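SH2 domain-containing protein 3C (Homo sapiens, PDB 3T6G) acts as an adapter that couples integrin-mediated adhesion to RAP1 activation through BCAR1-CRK-RAPGEF1 signalling, promoting cell migration and invasion. Local coordinates at residues F21-I26 with L273-S278. The protein carries 2 engineered substitutions. Numbering follows the deposited sequence.
Sequences FQSLLI and LLEVFS
Ser-23 OG is the polar atom on which this contact converges, lying 2.8 Å from Glu-275 OE1, with a shorter but doubtful approach to OE2. Its single proton can serve either oxygen, and the modelled place of OE2 is less sure, so the hydrogen bond is secure only as hydroxyl to carboxylate. A weak bond from Leu-25 N, 3.3 Å long with an N-H...O angle of 153°, gives Ser-23 OG, here the acceptor, a second partner within the loop. Glu-275 can span the gap because CG stands anti to the backbone N (chi1 -171°) and the chain stays extended beyond it, carrying the carboxylate from helix 271-276 to the loop that precedes helix 35-46.

Carbon flanks this reach. The Phe-21 ring presents its edge to the acid, Glu-275 CD lying near the ring plane 3.7 Å from CZ, while ring and carboxylate planes are turned 76° apart. Phe-21 CZ also lies 3.8 Å from Glu-275 CG. Leu-25 runs past Glu-275 in the opposite direction; its CD2 touches Glu-275 CD at 3.6 Å and Glu-275 CG at 3.9 Å. Nearby, Ser-278 OG caps Phe-281 N at the start of helix 279-287, a helix that Phe-21 and Glu-275 also touch.

An alanine in place of Glu-275 would probably leave Ser-23 OG without its partner across the contact and open a gap between Phe-21 and Leu-25. The chemistry thus implies one acidic side chain joining the loop before helix 35-46 to helix 271-276 at the surface of the C-terminal Cdc25-homology/Ras-GEF portion, its carboxylate held by a hydroxyl and its aliphatic stem flanked by hydrocarbon.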
loop_
_atom_site.group_PDB
_atom_site.type_symbol
_atom_site.label_atom_id
_atom_site.label_comp_id
_atom_site.label_asym_id
_atom_site.label_seq_id
_atom_site.Cartn_x
_atom_site.Cartn_y
_atom_site.Cartn_z
ATOM N N PHE A 21 -13.666 2.335 -20.050
ATOM C CA PHE A 21 -12.560 3.160 -20.516
ATOM C C PHE A 21 -12.564 3.245 -22.046
ATOM O O PHE A 21 -12.731 2.237 -22.734
ATOM C CB PHE A 21 -11.236 2.598 -19.984
ATOM C CG PHE A 21 -10.010 3.326 -20.483
ATOM C CD1 PHE A 21 -9.483 4.389 -19.776
ATOM C CD2 PHE A 21 -9.383 2.938 -21.654
ATOM C CE1 PHE A 21 -8.360 5.062 -20.229
ATOM C CE2 PHE A 21 -8.255 3.605 -22.113
ATOM C CZ PHE A 21 -7.744 4.669 -21.395
ATOM N N GLN A 22 -12.415 4.460 -22.567
ATOM C CA GLN A 22 -12.414 4.706 -24.002
ATOM C C GLN A 22 -11.256 5.646 -24.291
ATOM O O GLN A 22 -10.913 6.462 -23.435
ATOM C CB GLN A 22 -13.724 5.371 -24.429
ATOM C CG GLN A 22 -15.007 4.560 -24.182
ATOM C CD GLN A 22 -16.286 5.376 -24.438
ATOM O OE1 GLN A 22 -16.616 6.290 -23.671
ATOM N NE2 GLN A 22 -17.004 5.045 -25.513
ATOM N N SER A 23 -10.656 5.528 -25.480
ATOM C CA SER A 23 -9.530 6.369 -25.905
ATOM C C SER A 23 -9.170 6.088 -27.359
ATOM O O SER A 23 -9.779 5.226 -27.990
ATOM C CB SER A 23 -8.299 6.104 -25.040
ATOM O OG SER A 23 -7.177 6.831 -25.518
ATOM N N LEU A 24 -8.181 6.809 -27.892
ATOM C CA LEU A 24 -7.683 6.554 -29.252
ATOM C C LEU A 24 -6.768 5.334 -29.266
ATOM O O LEU A 24 -6.695 4.609 -30.258
ATOM C CB LEU A 24 -6.915 7.757 -29.804
ATOM C CG LEU A 24 -7.680 8.919 -30.426
ATOM C CD1 LEU A 24 -6.689 10.016 -30.764
ATOM C CD2 LEU A 24 -8.456 8.513 -31.692
ATOM N N LEU A 25 -6.065 5.130 -28.156
ATOM C CA LEU A 25 -5.223 3.961 -27.954
ATOM C C LEU A 25 -6.063 2.711 -27.745
ATOM O O LEU A 25 -5.816 1.682 -28.363
ATOM C CB LEU A 25 -4.353 4.171 -26.726
ATOM C CG LEU A 25 -3.010 4.870 -26.933
ATOM C CD1 LEU A 25 -3.017 5.714 -28.185
ATOM C CD2 LEU A 25 -2.592 5.678 -25.690
ATOM N N ILE A 26 -7.058 2.794 -26.867
ATOM C CA ILE A 26 -7.887 1.629 -26.587
ATOM C C ILE A 26 -9.297 1.703 -27.174
ATOM O O ILE A 26 -10.177 2.325 -26.581
ATOM C CB ILE A 26 -7.964 1.350 -25.081
ATOM C CG1 ILE A 26 -6.894 0.335 -24.706
ATOM C CG2 ILE A 26 -9.347 0.838 -24.689
ATOM C CD1 ILE A 26 -5.628 0.979 -24.255
ATOM N N LEU A 273 1.177 9.695 -22.473
ATOM C CA LEU A 273 2.013 9.130 -21.445
ATOM C C LEU A 273 1.177 8.908 -20.204
ATOM O O LEU A 273 1.280 7.848 -19.578
ATOM C CB LEU A 273 3.174 10.068 -21.150
ATOM C CG LEU A 273 4.582 9.553 -21.406
ATOM C CD1 LEU A 273 5.556 10.488 -20.720
ATOM C CD2 LEU A 273 4.738 8.149 -20.848
ATOM N N LEU A 274 0.339 9.887 -19.849
ATOM C CA LEU A 274 -0.576 9.708 -18.708
ATOM C C LEU A 274 -1.457 8.507 -18.983
ATOM O O LEU A 274 -1.609 7.641 -18.116
ATOM C CB LEU A 274 -1.434 10.947 -18.416
ATOM C CG LEU A 274 -0.674 12.159 -17.871
ATOM C CD1 LEU A 274 -1.582 13.317 -17.527
ATOM C CD2 LEU A 274 0.099 11.769 -16.666
ATOM N N GLU A 275 -2.004 8.403 -20.194
ATOM C CA GLU A 275 -2.818 7.213 -20.462
ATOM C C GLU A 275 -2.074 5.914 -20.110
ATOM O O GLU A 275 -2.647 5.019 -19.453
ATOM C CB GLU A 275 -3.278 7.172 -21.900
ATOM C CG GLU A 275 -4.289 6.089 -22.175
ATOM C CD GLU A 275 -5.186 6.447 -23.352
ATOM O OE1 GLU A 275 -5.190 7.636 -23.754
ATOM O OE2 GLU A 275 -5.882 5.546 -23.881
ATOM N N VAL A 276 -0.797 5.835 -20.526
ATOM C CA VAL A 276 0.018 4.614 -20.406
ATOM C C VAL A 276 0.159 4.192 -18.949
ATOM O O VAL A 276 0.161 3.012 -18.619
ATOM C CB VAL A 276 1.425 4.822 -21.049
ATOM C CG1 VAL A 276 2.329 3.683 -20.721
ATOM C CG2 VAL A 276 1.314 4.993 -22.588
ATOM N N PHE A 277 0.235 5.190 -18.076
ATOM C CA PHE A 277 0.428 4.988 -16.653
ATOM C C PHE A 277 -0.895 4.982 -15.886
ATOM O O PHE A 277 -0.923 5.185 -14.661
ATOM C CB PHE A 277 1.337 6.086 -16.110
ATOM C CG PHE A 277 2.770 5.880 -16.445
ATOM C CD1 PHE A 277 3.394 4.666 -16.147
ATOM C CD2 PHE A 277 3.498 6.873 -17.088
ATOM C CE1 PHE A 277 4.728 4.458 -16.470
ATOM C CE2 PHE A 277 4.835 6.672 -17.413
ATOM C CZ PHE A 277 5.446 5.466 -17.110
ATOM N N SER A 278 -1.986 4.763 -16.611
ATOM C CA SER A 278 -3.285 4.669 -15.982
ATOM C C SER A 278 -3.682 3.192 -15.872
ATOM O O SER A 278 -3.530 2.431 -16.851
ATOM C CB SER A 278 -4.332 5.477 -16.762
ATOM O OG SER A 278 -5.285 4.625 -17.374
#